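Local atomic coordinates of streptokinase domain B (Streptococcus dysgalactiae subsp. equisimilis, PDB entry 1QQR), a protein that forms one domain of streptokinase, a non-proteolytic bacterial plasminogen activator, and probably takes part in binding plasminogen so that fibrin clots can be dissolved. Residues G41-S46 with T92-N97; K33-L38 with Q47-Q52; G63-E68 with L127-K132; Y12-T17 with Q54-K59. All blocks are in the same frame, centred on the assembly; numbering follows the deposited sequence.

Interaction 1: residues G41-S46 with T92-N97; sequences GDTITS and TYRVKN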
# COMPACT_ATOMS: atom_id res chain seq x y z
N GLY A 41 -5.98 -15.14 4.33
CA GLY A 41 -6.19 -15.18 5.77
C GLY A 41 -5.07 -14.57 6.60
O GLY A 41 -5.29 -14.20 7.75
N ASP A 42 -3.87 -14.49 6.06
CA ASP A 42 -2.79 -13.88 6.82
C ASP A 42 -3.18 -12.42 7.05
O ASP A 42 -4.02 -11.86 6.32
CB ASP A 42 -1.49 -13.95 6.03
CG ASP A 42 -0.85 -15.31 6.08
OD1 ASP A 42 -1.55 -16.28 6.45
OD2 ASP A 42 0.35 -15.43 5.75
N THR A 43 -2.59 -11.79 8.06
CA THR A 43 -2.93 -10.41 8.34
C THR A 43 -1.74 -9.48 8.30
O THR A 43 -0.60 -9.91 8.45
CB THR A 43 -3.57 -10.26 9.71
OG1 THR A 43 -2.65 -10.75 10.69
CG2 THR A 43 -4.90 -11.00 9.78
N ILE A 44 -2.03 -8.20 8.11
CA ILE A 44 -1.05 -7.13 8.07
C ILE A 44 -1.74 -6.06 8.89
O ILE A 44 -2.92 -5.82 8.68
CB ILE A 44 -0.85 -6.62 6.63
CG1 ILE A 44 -0.32 -7.76 5.77
CG2 ILE A 44 0.14 -5.49 6.60
CD1 ILE A 44 -0.32 -7.46 4.31
N THR A 45 -1.03 -5.45 9.83
CA THR A 45 -1.62 -4.43 10.69
C THR A 45 -1.15 -3.05 10.30
O THR A 45 -0.11 -2.90 9.64
CB THR A 45 -1.20 -4.63 12.16
OG1 THR A 45 0.23 -4.63 12.24
CG2 THR A 45 -1.72 -5.96 12.69
N SER A 46 -1.91 -2.04 10.72
CA SER A 46 -1.56 -0.64 10.45
C SER A 46 -0.19 -0.28 11.05
O SER A 46 0.56 0.49 10.46
CB SER A 46 -2.63 0.27 11.00
OG SER A 46 -2.96 -0.11 12.32
N THR A 92 -6.38 -3.97 10.92
CA THR A 92 -5.71 -5.18 10.48
C THR A 92 -6.33 -5.51 9.12
O THR A 92 -7.53 -5.36 8.92
CB THR A 92 -5.98 -6.38 11.41
OG1 THR A 92 -7.39 -6.53 11.56
CG2 THR A 92 -5.33 -6.19 12.78
N TYR A 93 -5.49 -5.91 8.18
CA TYR A 93 -6.00 -6.29 6.88
C TYR A 93 -5.74 -7.78 6.75
O TYR A 93 -4.61 -8.25 6.95
CB TYR A 93 -5.30 -5.56 5.75
CG TYR A 93 -5.56 -6.22 4.41
CD1 TYR A 93 -6.85 -6.34 3.90
CD2 TYR A 93 -4.51 -6.80 3.68
CE1 TYR A 93 -7.10 -7.02 2.70
CE2 TYR A 93 -4.76 -7.48 2.48
CZ TYR A 93 -6.05 -7.59 2.00
OH TYR A 93 -6.29 -8.31 0.85
N ARG A 94 -6.79 -8.52 6.42
CA ARG A 94 -6.69 -9.97 6.25
C ARG A 94 -6.63 -10.20 4.75
O ARG A 94 -7.46 -9.70 4.01
CB ARG A 94 -7.94 -10.64 6.84
CG ARG A 94 -7.90 -12.15 6.83
CD ARG A 94 -9.30 -12.73 7.04
NE ARG A 94 -9.30 -14.19 7.00
CZ ARG A 94 -10.38 -14.95 6.82
NH1 ARG A 94 -11.57 -14.38 6.66
NH2 ARG A 94 -10.27 -16.27 6.81
N VAL A 95 -5.64 -10.95 4.28
CA VAL A 95 -5.53 -11.19 2.85
C VAL A 95 -6.78 -11.90 2.37
O VAL A 95 -7.00 -13.08 2.66
CB VAL A 95 -4.31 -12.02 2.52
CG1 VAL A 95 -4.27 -12.30 1.03
CG2 VAL A 95 -3.06 -11.27 2.95
N LYS A 96 -7.59 -11.14 1.65
CA LYS A 96 -8.86 -11.55 1.07
C LYS A 96 -8.80 -12.85 0.25
O LYS A 96 -7.85 -13.07 -0.51
CB LYS A 96 -9.37 -10.39 0.22
CG LYS A 96 -10.72 -10.53 -0.41
CD LYS A 96 -10.98 -9.26 -1.22
CE LYS A 96 -12.24 -9.34 -2.07
NZ LYS A 96 -13.48 -8.92 -1.33
N ASN A 97 -9.80 -13.71 0.43
CA ASN A 97 -9.90 -14.99 -0.28
C ASN A 97 -10.20 -14.71 -1.74
O ASN A 97 -10.93 -13.78 -2.07
CB ASN A 97 -11.03 -15.85 0.30
CG ASN A 97 -10.87 -17.33 -0.02
OD1 ASN A 97 -9.92 -17.75 -0.70
ND2 ASN A 97 -11.79 -18.13 0.48
O HOH W 1 -8.04 -15.39 8.78
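T45 and T92 turn their methyls together through similar first torsions (chi1 56° and 53°): OG1 sits between the backbone N and the carbonyl carbon, and CG2 swings beside the N. The two CG2 atoms end up 3.6 Å apart on one face of a two-stranded antiparallel ribbon, strands 43-45 and 92-94, which accompanies the main sheet of this beta-grasp domain. I44 and Y93 form its hydrogen-bonded pair. Y93 N reaches I44 O at 2.6 Å, almost straight at 173°, and I44 N returns to Y93 O at 2.8 Å. T43 with R94 and T45 with T92 are the flanking non-hydrogen-bonded pairs. Beyond the strands V95 is gripped twice, its N donating to D42 O at 2.8 Å and its O accepting from G41 N, also at 2.8 Å, so the pairing slips by one residue. G41 has a positive phi, which favours glycine.

The other face of the ribbon is buried. There I44 CD1 lies at the edge of the Y93 ring, 4.3 Å from CD2, while I44 and V95 also pack on L38. The Y93 hydroxyl has two partners: K96 N donates to Y93 OH at 3.2 Å, and D118 of strand 111-128 takes part in a second hydrogen bond. On the outer face R94 runs extended past the glycine, its CG 3.4 Å from G41 O.

Interaction 2: residues K33-L38 with Q47-Q52; sequences KLLKTL and QELLAQ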
# COMPACT_ATOMS: atom_id res chain seq x y z
N LYS A 33 6.79 -1.67 -3.88
CA LYS A 33 7.79 -2.47 -3.23
C LYS A 33 7.05 -3.74 -2.80
O LYS A 33 5.91 -3.66 -2.33
CB LYS A 33 8.31 -1.72 -2.02
CG LYS A 33 9.11 -2.53 -1.05
CD LYS A 33 9.44 -1.70 0.18
CE LYS A 33 10.23 -2.50 1.19
NZ LYS A 33 10.56 -1.62 2.35
N LEU A 34 7.66 -4.90 -3.00
CA LEU A 34 7.00 -6.13 -2.56
C LEU A 34 7.25 -6.19 -1.07
O LEU A 34 8.38 -6.12 -0.62
CB LEU A 34 7.59 -7.39 -3.20
CG LEU A 34 6.84 -8.59 -2.60
CD1 LEU A 34 5.78 -9.07 -3.57
CD2 LEU A 34 7.79 -9.71 -2.24
N LEU A 35 6.18 -6.29 -0.31
CA LEU A 35 6.30 -6.38 1.12
C LEU A 35 6.62 -7.83 1.45
O LEU A 35 7.63 -8.14 2.07
CB LEU A 35 4.99 -6.00 1.76
CG LEU A 35 5.02 -4.79 2.68
CD1 LEU A 35 5.84 -3.67 2.02
CD2 LEU A 35 3.57 -4.38 2.97
N LYS A 36 5.74 -8.72 1.01
CA LYS A 36 5.91 -10.14 1.25
C LYS A 36 4.85 -10.97 0.53
O LYS A 36 3.87 -10.44 -0.01
CB LYS A 36 5.86 -10.42 2.76
CG LYS A 36 4.69 -9.76 3.49
CD LYS A 36 4.91 -9.80 5.02
CE LYS A 36 3.89 -8.94 5.78
NZ LYS A 36 3.99 -9.00 7.29
N THR A 37 5.06 -12.27 0.51
CA THR A 37 4.14 -13.19 -0.10
C THR A 37 3.44 -13.86 1.06
O THR A 37 4.08 -14.46 1.91
CB THR A 37 4.90 -14.21 -0.94
OG1 THR A 37 5.73 -13.50 -1.86
CG2 THR A 37 3.93 -15.10 -1.72
N LEU A 38 2.13 -13.73 1.11
CA LEU A 38 1.36 -14.28 2.21
C LEU A 38 0.31 -15.23 1.69
O LEU A 38 0.17 -15.43 0.49
CB LEU A 38 0.66 -13.16 2.98
CG LEU A 38 1.60 -12.17 3.66
CD1 LEU A 38 0.78 -11.09 4.37
CD2 LEU A 38 2.49 -12.92 4.65
N GLN A 47 0.17 -0.86 12.20
CA GLN A 47 1.48 -0.54 12.77
C GLN A 47 2.61 -1.01 11.87
O GLN A 47 3.63 -0.33 11.72
CB GLN A 47 1.65 -1.14 14.17
CG GLN A 47 0.77 -0.49 15.24
CD GLN A 47 -0.60 -1.11 15.32
OE1 GLN A 47 -1.40 -0.75 16.18
NE2 GLN A 47 -0.88 -2.06 14.44
N GLU A 48 2.45 -2.18 11.28
CA GLU A 48 3.45 -2.71 10.37
C GLU A 48 3.58 -1.83 9.13
O GLU A 48 4.68 -1.61 8.63
CB GLU A 48 3.07 -4.12 9.92
CG GLU A 48 2.94 -5.10 11.08
CD GLU A 48 2.57 -6.50 10.61
OE1 GLU A 48 3.41 -7.41 10.76
OE2 GLU A 48 1.45 -6.68 10.07
N LEU A 49 2.45 -1.33 8.64
CA LEU A 49 2.47 -0.48 7.45
C LEU A 49 3.15 0.85 7.78
O LEU A 49 3.96 1.37 6.98
CB LEU A 49 1.04 -0.26 6.92
CG LEU A 49 0.37 -1.54 6.38
CD1 LEU A 49 -1.03 -1.19 5.90
CD2 LEU A 49 1.19 -2.14 5.22
N LEU A 50 2.85 1.39 8.97
CA LEU A 50 3.49 2.63 9.41
C LEU A 50 5.00 2.43 9.45
O LEU A 50 5.75 3.30 9.00
CB LEU A 50 3.02 3.05 10.81
CG LEU A 50 3.82 4.24 11.40
CD1 LEU A 50 3.42 5.54 10.72
CD2 LEU A 50 3.53 4.35 12.86
N ALA A 51 5.45 1.29 9.97
CA ALA A 51 6.88 1.06 10.06
C ALA A 51 7.47 1.07 8.67
O ALA A 51 8.55 1.62 8.44
CB ALA A 51 7.18 -0.28 10.78
N GLN A 52 6.76 0.45 7.73
CA GLN A 52 7.21 0.41 6.34
C GLN A 52 7.28 1.82 5.75
O GLN A 52 8.27 2.20 5.12
CB GLN A 52 6.24 -0.42 5.49
CG GLN A 52 6.66 -1.84 5.26
CD GLN A 52 8.07 -1.93 4.71
OE1 GLN A 52 8.43 -1.26 3.72
NE2 GLN A 52 8.89 -2.75 5.35
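Strand 33-38 and helix 47-52 run roughly antiparallel, their axes 146° apart in direction and 11.8 Å at closest approach, so the contact is made by side chains alone. This is the helix-on-sheet packing of the beta-grasp fold, at the sheet edge where strand 33-38 pairs with strand 8-18. L35 and K36 both face V10 in a classic beta bulge, and the CB atoms of both point toward the helix. L35 meets it with its two methyls: CD2 is 4.0 Å from L49 CD2, the two side chains crossing at about a right angle, and CD1 is 3.8 Å from Q52 CG.

Next to the leucines, K33 stretches out fully extended, while Q52 bends back at chi2 (-52°) to bring its amide within range. K33 NZ gives Q52 OE1 a short hydrogen bond of 2.6 Å, in the carbonyl plane and on a lone pair, with a C=O...N angle of 126°. Farther along, K36 and E48 form a much looser ion pair. The stronger partner of E48 is the backbone N of T45, which OE2 accepts at the helix start, as in a capping box. The other carboxylate oxygen, E48 OE1, stands 3.9 Å from K36 NZ, a long salt bridge.

Interaction 3: residues G63-E68 with L127-K132; sequences GYTIYE and LKKGEK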
# COMPACT_ATOMS: atom_id res chain seq x y z
N GLY A 63 14.98 13.81 7.26
CA GLY A 63 14.56 15.07 7.86
C GLY A 63 13.05 15.19 8.05
O GLY A 63 12.59 16.07 8.77
N TYR A 64 12.28 14.32 7.39
CA TYR A 64 10.82 14.35 7.52
C TYR A 64 10.35 13.18 8.36
O TYR A 64 11.07 12.20 8.52
CB TYR A 64 10.14 14.27 6.15
CG TYR A 64 10.11 15.56 5.38
CD1 TYR A 64 11.23 16.02 4.69
CD2 TYR A 64 8.95 16.33 5.34
CE1 TYR A 64 11.20 17.22 3.98
CE2 TYR A 64 8.91 17.54 4.63
CZ TYR A 64 10.03 17.97 3.96
OH TYR A 64 9.99 19.15 3.25
N THR A 65 9.14 13.28 8.90
CA THR A 65 8.55 12.22 9.70
C THR A 65 7.07 12.12 9.37
O THR A 65 6.48 13.08 8.89
CB THR A 65 8.67 12.48 11.22
OG1 THR A 65 7.89 11.51 11.94
CG2 THR A 65 8.15 13.85 11.57
N ILE A 66 6.47 10.96 9.64
CA ILE A 66 5.06 10.74 9.41
C ILE A 66 4.34 11.64 10.38
O ILE A 66 4.69 11.70 11.56
CB ILE A 66 4.60 9.31 9.76
CG1 ILE A 66 5.31 8.27 8.90
CG2 ILE A 66 3.08 9.20 9.60
CD1 ILE A 66 4.96 8.31 7.48
N TYR A 67 3.33 12.34 9.91
CA TYR A 67 2.56 13.19 10.77
C TYR A 67 1.28 12.40 10.97
O TYR A 67 0.93 12.07 12.09
CB TYR A 67 2.25 14.56 10.13
CG TYR A 67 1.35 15.35 11.04
CD1 TYR A 67 1.73 15.63 12.35
CD2 TYR A 67 0.05 15.68 10.64
CE1 TYR A 67 0.84 16.20 13.25
CE2 TYR A 67 -0.85 16.25 11.54
CZ TYR A 67 -0.45 16.51 12.84
OH TYR A 67 -1.34 17.03 13.75
N GLU A 68 0.59 12.10 9.88
CA GLU A 68 -0.59 11.29 10.02
C GLU A 68 -1.02 10.61 8.72
O GLU A 68 -0.74 11.09 7.62
CB GLU A 68 -1.74 12.12 10.61
CG GLU A 68 -2.42 13.09 9.68
CD GLU A 68 -3.64 13.74 10.33
OE1 GLU A 68 -4.61 14.03 9.59
OE2 GLU A 68 -3.63 13.95 11.56
N LEU A 127 5.80 15.82 7.98
CA LEU A 127 6.23 17.10 8.54
C LEU A 127 7.75 17.16 8.67
O LEU A 127 8.37 16.16 9.05
CB LEU A 127 5.59 17.23 9.93
CG LEU A 127 5.67 18.46 10.82
CD1 LEU A 127 4.62 19.48 10.39
CD2 LEU A 127 5.39 18.03 12.24
N LYS A 128 8.35 18.30 8.35
CA LYS A 128 9.79 18.38 8.50
C LYS A 128 9.96 18.35 10.01
O LYS A 128 9.22 19.02 10.72
CB LYS A 128 10.36 19.68 7.91
CG LYS A 128 11.81 19.55 7.42
CD LYS A 128 12.49 20.91 7.22
CE LYS A 128 11.84 21.73 6.12
NZ LYS A 128 12.07 21.18 4.75
N LYS A 129 10.88 17.53 10.51
CA LYS A 129 11.07 17.43 11.95
C LYS A 129 11.55 18.76 12.49
O LYS A 129 12.30 19.48 11.83
CB LYS A 129 12.05 16.30 12.30
CG LYS A 129 11.32 14.98 12.59
CD LYS A 129 12.18 13.97 13.35
CE LYS A 129 13.34 13.47 12.50
NZ LYS A 129 14.15 12.46 13.22
N GLY A 130 11.10 19.08 13.70
CA GLY A 130 11.45 20.36 14.28
C GLY A 130 10.30 21.32 14.01
O GLY A 130 9.99 22.18 14.84
N GLU A 131 9.66 21.18 12.84
CA GLU A 131 8.54 22.03 12.46
C GLU A 131 7.24 21.55 13.10
O GLU A 131 7.17 20.44 13.63
CB GLU A 131 8.42 22.11 10.93
CG GLU A 131 9.44 23.10 10.32
CD GLU A 131 9.33 23.29 8.80
OE1 GLU A 131 8.20 23.34 8.25
OE2 GLU A 131 10.40 23.41 8.15
N LYS A 132 6.23 22.42 13.08
CA LYS A 132 4.94 22.12 13.68
C LYS A 132 3.82 22.47 12.71
O LYS A 132 3.96 23.37 11.90
CB LYS A 132 4.74 22.94 14.95
CG LYS A 132 4.95 22.20 16.27
CD LYS A 132 4.72 23.16 17.44
CE LYS A 132 4.88 22.46 18.78
NZ LYS A 132 4.64 23.40 19.91
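The tight part of this contact is the backbone ladder between the start of strand 64-76 and the end of strand 111-128, antiparallel neighbours in the main beta-grasp sheet. T65 and L127 are its hydrogen-bonded pair, with T65 N to L127 O and L127 N to T65 O both at 3.0 Å. T65 CG2 packs closely here, 3.4 Å from L127 O and 3.5 Å from K129 CG. Two residues on, past the non-hydrogen-bonded pair Y64-K128, K129 N points straight at G63 O, 2.8 Å away at 176°, just where the chain enters a type II turn from K128 to E131.

Y64 is buried beside the ladder. K128 lies over one face of its ring, with CG 4.3 Å from the centroid and 15° off the normal, a CH-pi contact. Bends at chi3 and chi4 bring the ammonium back round the ring, where NZ makes a weak hydrogen bond to Y64 OH at 3.3 Å. The firmer partner of that hydroxyl is D22.

Toward solvent the packing thins out. The side chain of K129 is exposed and crosses T65 at about a right angle. The exposed Y67 rests against L127, CB to CB 4.3 Å, with L127 CD2 set obliquely to the ring.

Interaction 4: residues Y12-T17 with Q54-K59; sequences YTVQFT and QSILNK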
# COMPACT_ATOMS: atom_id res chain seq x y z
N TYR A 12 3.38 -2.84 -2.06
CA TYR A 12 3.09 -1.62 -1.33
C TYR A 12 3.53 -0.37 -2.05
O TYR A 12 4.60 -0.33 -2.64
CB TYR A 12 3.79 -1.70 0.03
CG TYR A 12 3.52 -0.55 0.96
CD1 TYR A 12 2.32 -0.45 1.62
CD2 TYR A 12 4.49 0.42 1.18
CE1 TYR A 12 2.08 0.60 2.50
CE2 TYR A 12 4.27 1.49 2.06
CZ TYR A 12 3.06 1.57 2.72
OH TYR A 12 2.85 2.58 3.65
N THR A 13 2.67 0.63 -2.04
CA THR A 13 3.03 1.91 -2.61
C THR A 13 2.50 3.01 -1.66
O THR A 13 1.40 2.90 -1.10
CB THR A 13 2.50 2.10 -4.03
OG1 THR A 13 3.04 3.32 -4.55
CG2 THR A 13 1.00 2.19 -4.06
N VAL A 14 3.32 4.03 -1.46
CA VAL A 14 2.98 5.12 -0.57
C VAL A 14 3.32 6.47 -1.18
O VAL A 14 4.34 6.64 -1.83
CB VAL A 14 3.73 4.97 0.79
CG1 VAL A 14 5.22 5.01 0.57
CG2 VAL A 14 3.30 6.07 1.75
N GLN A 15 2.42 7.43 -0.96
CA GLN A 15 2.58 8.79 -1.42
C GLN A 15 2.71 9.67 -0.15
O GLN A 15 2.00 9.45 0.84
CB GLN A 15 1.35 9.20 -2.26
CG GLN A 15 1.14 10.71 -2.37
CD GLN A 15 -0.08 11.10 -3.22
OE1 GLN A 15 -1.20 10.60 -3.01
NE2 GLN A 15 0.14 12.00 -4.19
N PHE A 16 3.62 10.64 -0.18
CA PHE A 16 3.83 11.50 0.99
C PHE A 16 3.49 12.94 0.69
O PHE A 16 3.96 13.49 -0.30
CB PHE A 16 5.29 11.44 1.43
CG PHE A 16 5.74 10.08 1.91
CD1 PHE A 16 6.67 9.35 1.19
CD2 PHE A 16 5.27 9.56 3.11
CE1 PHE A 16 7.13 8.11 1.66
CE2 PHE A 16 5.71 8.33 3.59
CZ PHE A 16 6.65 7.60 2.86
N THR A 17 2.67 13.56 1.54
CA THR A 17 2.31 14.97 1.34
C THR A 17 2.74 15.83 2.53
O THR A 17 2.23 15.69 3.63
CB THR A 17 0.80 15.15 1.12
OG1 THR A 17 0.39 14.32 0.03
CG2 THR A 17 0.48 16.61 0.77
N GLN A 54 7.46 4.76 7.33
CA GLN A 54 8.47 5.56 8.00
C GLN A 54 9.85 5.20 7.45
O GLN A 54 10.65 6.08 7.17
CB GLN A 54 8.41 5.34 9.52
CG GLN A 54 9.37 6.21 10.38
CD GLN A 54 9.21 7.73 10.14
OE1 GLN A 54 8.16 8.32 10.41
NE2 GLN A 54 10.27 8.37 9.62
N SER A 55 10.12 3.92 7.24
CA SER A 55 11.44 3.57 6.74
C SER A 55 11.62 4.05 5.30
O SER A 55 12.70 4.53 4.93
CB SER A 55 11.69 2.05 6.87
OG SER A 55 11.32 1.32 5.72
N ILE A 56 10.58 3.96 4.48
CA ILE A 56 10.70 4.44 3.11
C ILE A 56 10.90 5.96 3.13
O ILE A 56 11.72 6.50 2.37
CB ILE A 56 9.45 4.10 2.31
CG1 ILE A 56 9.46 2.61 2.00
CG2 ILE A 56 9.39 4.96 1.05
CD1 ILE A 56 8.25 2.12 1.27
N LEU A 57 10.17 6.64 4.02
CA LEU A 57 10.26 8.08 4.18
C LEU A 57 11.69 8.47 4.58
O LEU A 57 12.24 9.45 4.09
CB LEU A 57 9.28 8.59 5.26
CG LEU A 57 9.32 10.11 5.48
CD1 LEU A 57 8.92 10.82 4.16
CD2 LEU A 57 8.38 10.52 6.61
N ASN A 58 12.30 7.70 5.48
CA ASN A 58 13.67 7.98 5.90
C ASN A 58 14.62 7.95 4.72
O ASN A 58 15.40 8.88 4.53
CB ASN A 58 14.14 6.97 6.96
CG ASN A 58 13.49 7.20 8.32
OD1 ASN A 58 13.59 6.35 9.22
ND2 ASN A 58 12.84 8.36 8.49
N LYS A 59 14.56 6.90 3.91
CA LYS A 59 15.45 6.79 2.76
C LYS A 59 15.26 7.90 1.74
O LYS A 59 16.22 8.58 1.39
CB LYS A 59 15.29 5.46 2.05
CG LYS A 59 15.54 4.24 2.91
CD LYS A 59 15.34 2.95 2.09
CE LYS A 59 15.50 1.68 2.93
NZ LYS A 59 15.32 0.44 2.11
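Y12, V14 and F16 point from strand 8-18 to the helix that lies across the sheet, and I56 and L57 of that helix meet them. The helix 54-59 and strand 12-17 axes come within 10.0 Å and cross at -60°. F16 takes the largest share of the contact. L57 CD1 sits over the centre of its ring, 3.8 Å from the centroid and only 4° off the normal, a nearly perpendicular CH-pi approach. With CG anti to the backbone N (chi1 -180°), L57 lays CD1 over the ring, while its CB is 3.7 Å from F16 CZ.

In the beta-grasp fold a single helix packs on one face of a mixed sheet, and this is a piece of that core. The opposite face of the F16 ring is taken by V14 CG2 from the same strand, offset toward the rim, so the phenyl is held between a valine and a leucine methyl. Its edge is met in plane by I56 CG2, 3.9 Å from F16 CE1.

I56 works with both branches. The same CG2 is 4.2 Å from V14 CG1, while CD1 extends the other way to the edge of the Y12 ring, 4.1 Å from CE2. No hydrogen bond crosses between the two segments; the Y12 hydroxyl is bonded instead to E122 OE1 of strand 111-128.

Overall arrangement
From the N terminus, strand 8-18 opens interaction 4, which closes at 54-59 on the helix. Interaction 2 falls wholly within that loop, joining the next strand, 33-38, to the first half of the same helix. Interaction 1 starts inside both, at 41-46, but closes only at 92-97, so it crosses each of them; I44 and L38 pack together where interactions 1 and 2 meet. Interaction 3 opens at 63-68, after interactions 2 and 4 have closed, crosses interaction 1, and closes at 127-132. Helix 46-60 thus lies against strands 8-18 and 33-38, interaction 3 ties strand 64-76 to strand 111-128, and Q54 OE1 probably accepts I66 N between interactions 4 and 3.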